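Local structure of putative HTH-type transcriptional regulator PF0864 (Pyrococcus furiosus, 2IA0) at residues A[97-100]-A[101-105]. The protein probably acts as a transcriptional regulator of the AsnC family that binds specific DNA sequences. Numbering follows the deposited sequence.
Sequences ISYI and SSTLS
The Tyr99 ring meets Thr103 one helical turn on, and the hydroxyl comes to it obliquely: OG1 of Thr103 lies 3.5 Å from CE1 of Tyr99. With CG anti to the backbone N (chi1 165°), the ring projects outward from the exposed side of helix 91-105 and tilts toward the turn that carries Thr103. The carbonyl groups are the other flat units, and three in succession each accept two bonds, one from the backbone N-H and one from the hydroxyl of the residue four positions later, reaching the oxygen from opposite faces of the carbonyl plane. Tyr99 O accepts from Thr103 N and, at 3.0 Å, from Thr103 OG1. Ser98 O takes Ser102 N together with Ser102 OG, the latter at 2.9 Å. On the buried side, Ile97 O receives a nearly straight bond from Ser101 N (2.7 Å, 167° at the hydrogen), while Ser101 OG, 2.9 Å from Ile97 O, sits well above the carbonyl plane. A chi1 of -70° keeps this OG beside its own backbone N and turned back toward the preceding turn; a weak bond also links it to Lys159 of the second subunit. An alanine at Ser101 would keep the backbone bond but is likely to leave Ile97 O without its second donor and to remove the weak bond to that lysine. Ile100 and Leu104 lie side by side, CG2 of Ile100 3.9 Å from CD1 of Leu104, and Ile100 also packs on Ile121 of the antiparallel sheet. In the C-terminal dimeric alpha+beta barrel domain, this last part of helix 91-105 is thus amphipathic, Ile97, Ile100 and Leu104 packing inward, and its hydroxyls are largely spent on the helix's own carbonyls, which allows even the buried Ser101 to satisfy its polar group at the subunit interface.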
ATOM      1  N   ILE A  97     -10.477 -18.380  -9.544  1.00 12.25           N
ATOM      2  CA  ILE A  97      -9.704 -17.257  -9.059  1.00 12.70           C
ATOM      3  C   ILE A  97     -10.241 -16.663  -7.751  1.00 12.98           C
ATOM      4  O   ILE A  97      -9.431 -16.322  -6.870  1.00 11.95           O
ATOM      5  CB  ILE A  97      -9.551 -16.175 -10.167  1.00 13.32           C
ATOM      6  CG1 ILE A  97      -8.564 -16.667 -11.225  1.00 14.56           C
ATOM      7  CG2 ILE A  97      -9.103 -14.830  -9.597  1.00 11.86           C
ATOM      8  CD1 ILE A  97      -8.680 -15.933 -12.512  1.00 18.18           C
ATOM      9  N   SER A  98     -11.581 -16.517  -7.632  1.00 13.25           N
ATOM     10  CA  SER A  98     -12.218 -16.096  -6.356  1.00 13.67           C
ATOM     11  C   SER A  98     -11.839 -17.009  -5.203  1.00 14.14           C
ATOM     12  O   SER A  98     -11.496 -16.535  -4.128  1.00 14.66           O
ATOM     13  CB  SER A  98     -13.747 -16.033  -6.454  1.00 13.93           C
ATOM     14  OG  SER A  98     -14.174 -14.968  -7.296  1.00 13.31           O
ATOM     15  N   TYR A  99     -11.878 -18.319  -5.446  1.00 14.94           N
ATOM     16  CA  TYR A  99     -11.477 -19.326  -4.463  1.00 14.99           C
ATOM     17  C   TYR A  99     -10.019 -19.178  -4.025  1.00 15.92           C
ATOM     18  O   TYR A  99      -9.718 -19.220  -2.840  1.00 16.32           O
ATOM     19  CB  TYR A  99     -11.737 -20.729  -5.030  1.00 14.92           C
ATOM     20  CG  TYR A  99     -11.070 -21.861  -4.297  1.00 13.83           C
ATOM     21  CD1 TYR A  99     -11.289 -22.063  -2.940  1.00 14.94           C
ATOM     22  CD2 TYR A  99     -10.235 -22.751  -4.966  1.00 15.87           C
ATOM     23  CE1 TYR A  99     -10.684 -23.117  -2.253  1.00 15.66           C
ATOM     24  CE2 TYR A  99      -9.614 -23.816  -4.287  1.00 16.96           C
ATOM     25  CZ  TYR A  99      -9.848 -23.991  -2.929  1.00 18.00           C
ATOM     26  OH  TYR A  99      -9.258 -25.046  -2.236  1.00 21.43           O
ATOM     27  N   ILE A 100      -9.106 -19.041  -4.979  1.00 16.84           N
ATOM     28  CA  ILE A 100      -7.709 -18.855  -4.644  1.00 17.72           C
ATOM     29  C   ILE A 100      -7.470 -17.499  -3.966  1.00 18.00           C
ATOM     30  O   ILE A 100      -6.721 -17.427  -3.005  1.00 18.47           O
ATOM     31  CB  ILE A 100      -6.805 -19.012  -5.870  1.00 18.23           C
ATOM     32  CG1 ILE A 100      -7.036 -20.379  -6.525  1.00 18.97           C
ATOM     33  CG2 ILE A 100      -5.336 -18.852  -5.466  1.00 18.65           C
ATOM     34  CD1 ILE A 100      -6.619 -20.386  -7.957  1.00 19.89           C
ATOM     35  N   SER A 101      -8.101 -16.440  -4.468  1.00 18.06           N
ATOM     36  CA  SER A 101      -8.082 -15.143  -3.797  1.00 18.94           C
ATOM     37  C   SER A 101      -8.464 -15.194  -2.297  1.00 19.12           C
ATOM     38  O   SER A 101      -7.693 -14.732  -1.458  1.00 18.10           O
ATOM     39  CB  SER A 101      -8.974 -14.160  -4.545  1.00 18.81           C
ATOM     40  OG  SER A 101      -8.375 -13.823  -5.789  1.00 20.62           O
ATOM     41  N   SER A 102      -9.637 -15.775  -1.981  1.00 19.47           N
ATOM     42  CA  SER A 102     -10.143 -15.915  -0.588  1.00 20.05           C
ATOM     43  C   SER A 102      -9.311 -16.808   0.327  1.00 19.55           C
ATOM     44  O   SER A 102      -9.225 -16.584   1.527  1.00 19.88           O
ATOM     45  CB  SER A 102     -11.571 -16.471  -0.591  1.00 20.49           C
ATOM     46  OG  SER A 102     -12.383 -15.701  -1.441  1.00 23.02           O
ATOM     47  N   THR A 103      -8.769 -17.871  -0.240  1.00 19.74           N
ATOM     48  CA  THR A 103      -7.853 -18.743   0.462  1.00 19.70           C
ATOM     49  C   THR A 103      -6.583 -17.960   0.797  1.00 19.17           C
ATOM     50  O   THR A 103      -6.117 -17.997   1.927  1.00 19.72           O
ATOM     51  CB  THR A 103      -7.537 -20.002  -0.380  1.00 19.78           C
ATOM     52  OG1 THR A 103      -8.718 -20.808  -0.459  1.00 21.28           O
ATOM     53  CG2 THR A 103      -6.410 -20.837   0.241  1.00 19.53           C
ATOM     54  N   LEU A 104      -6.035 -17.243  -0.173  1.00 18.33           N
ATOM     55  CA  LEU A 104      -4.818 -16.490   0.087  1.00 17.97           C
ATOM     56  C   LEU A 104      -5.051 -15.376   1.107  1.00 17.37           C
ATOM     57  O   LEU A 104      -4.247 -15.216   2.007  1.00 17.71           O
ATOM     58  CB  LEU A 104      -4.142 -15.977  -1.201  1.00 17.52           C
ATOM     59  CG  LEU A 104      -3.597 -17.043  -2.173  1.00 18.12           C
ATOM     60  CD1 LEU A 104      -3.004 -16.427  -3.444  1.00 16.55           C
ATOM     61  CD2 LEU A 104      -2.589 -17.996  -1.524  1.00 18.58           C
ATOM     62  N   SER A 105      -6.168 -14.655   0.991  1.00 16.82           N
ATOM     63  CA  SER A 105      -6.463 -13.511   1.872  1.00 16.83           C
ATOM     64  C   SER A 105      -6.518 -13.874   3.357  1.00 16.95           C
ATOM     65  O   SER A 105      -6.137 -13.062   4.199  1.00 16.20           O
ATOM     66  CB  SER A 105      -7.764 -12.827   1.474  1.00 16.28           C
ATOM     67  OG  SER A 105      -7.761 -12.538   0.097  1.00 17.05           O
TER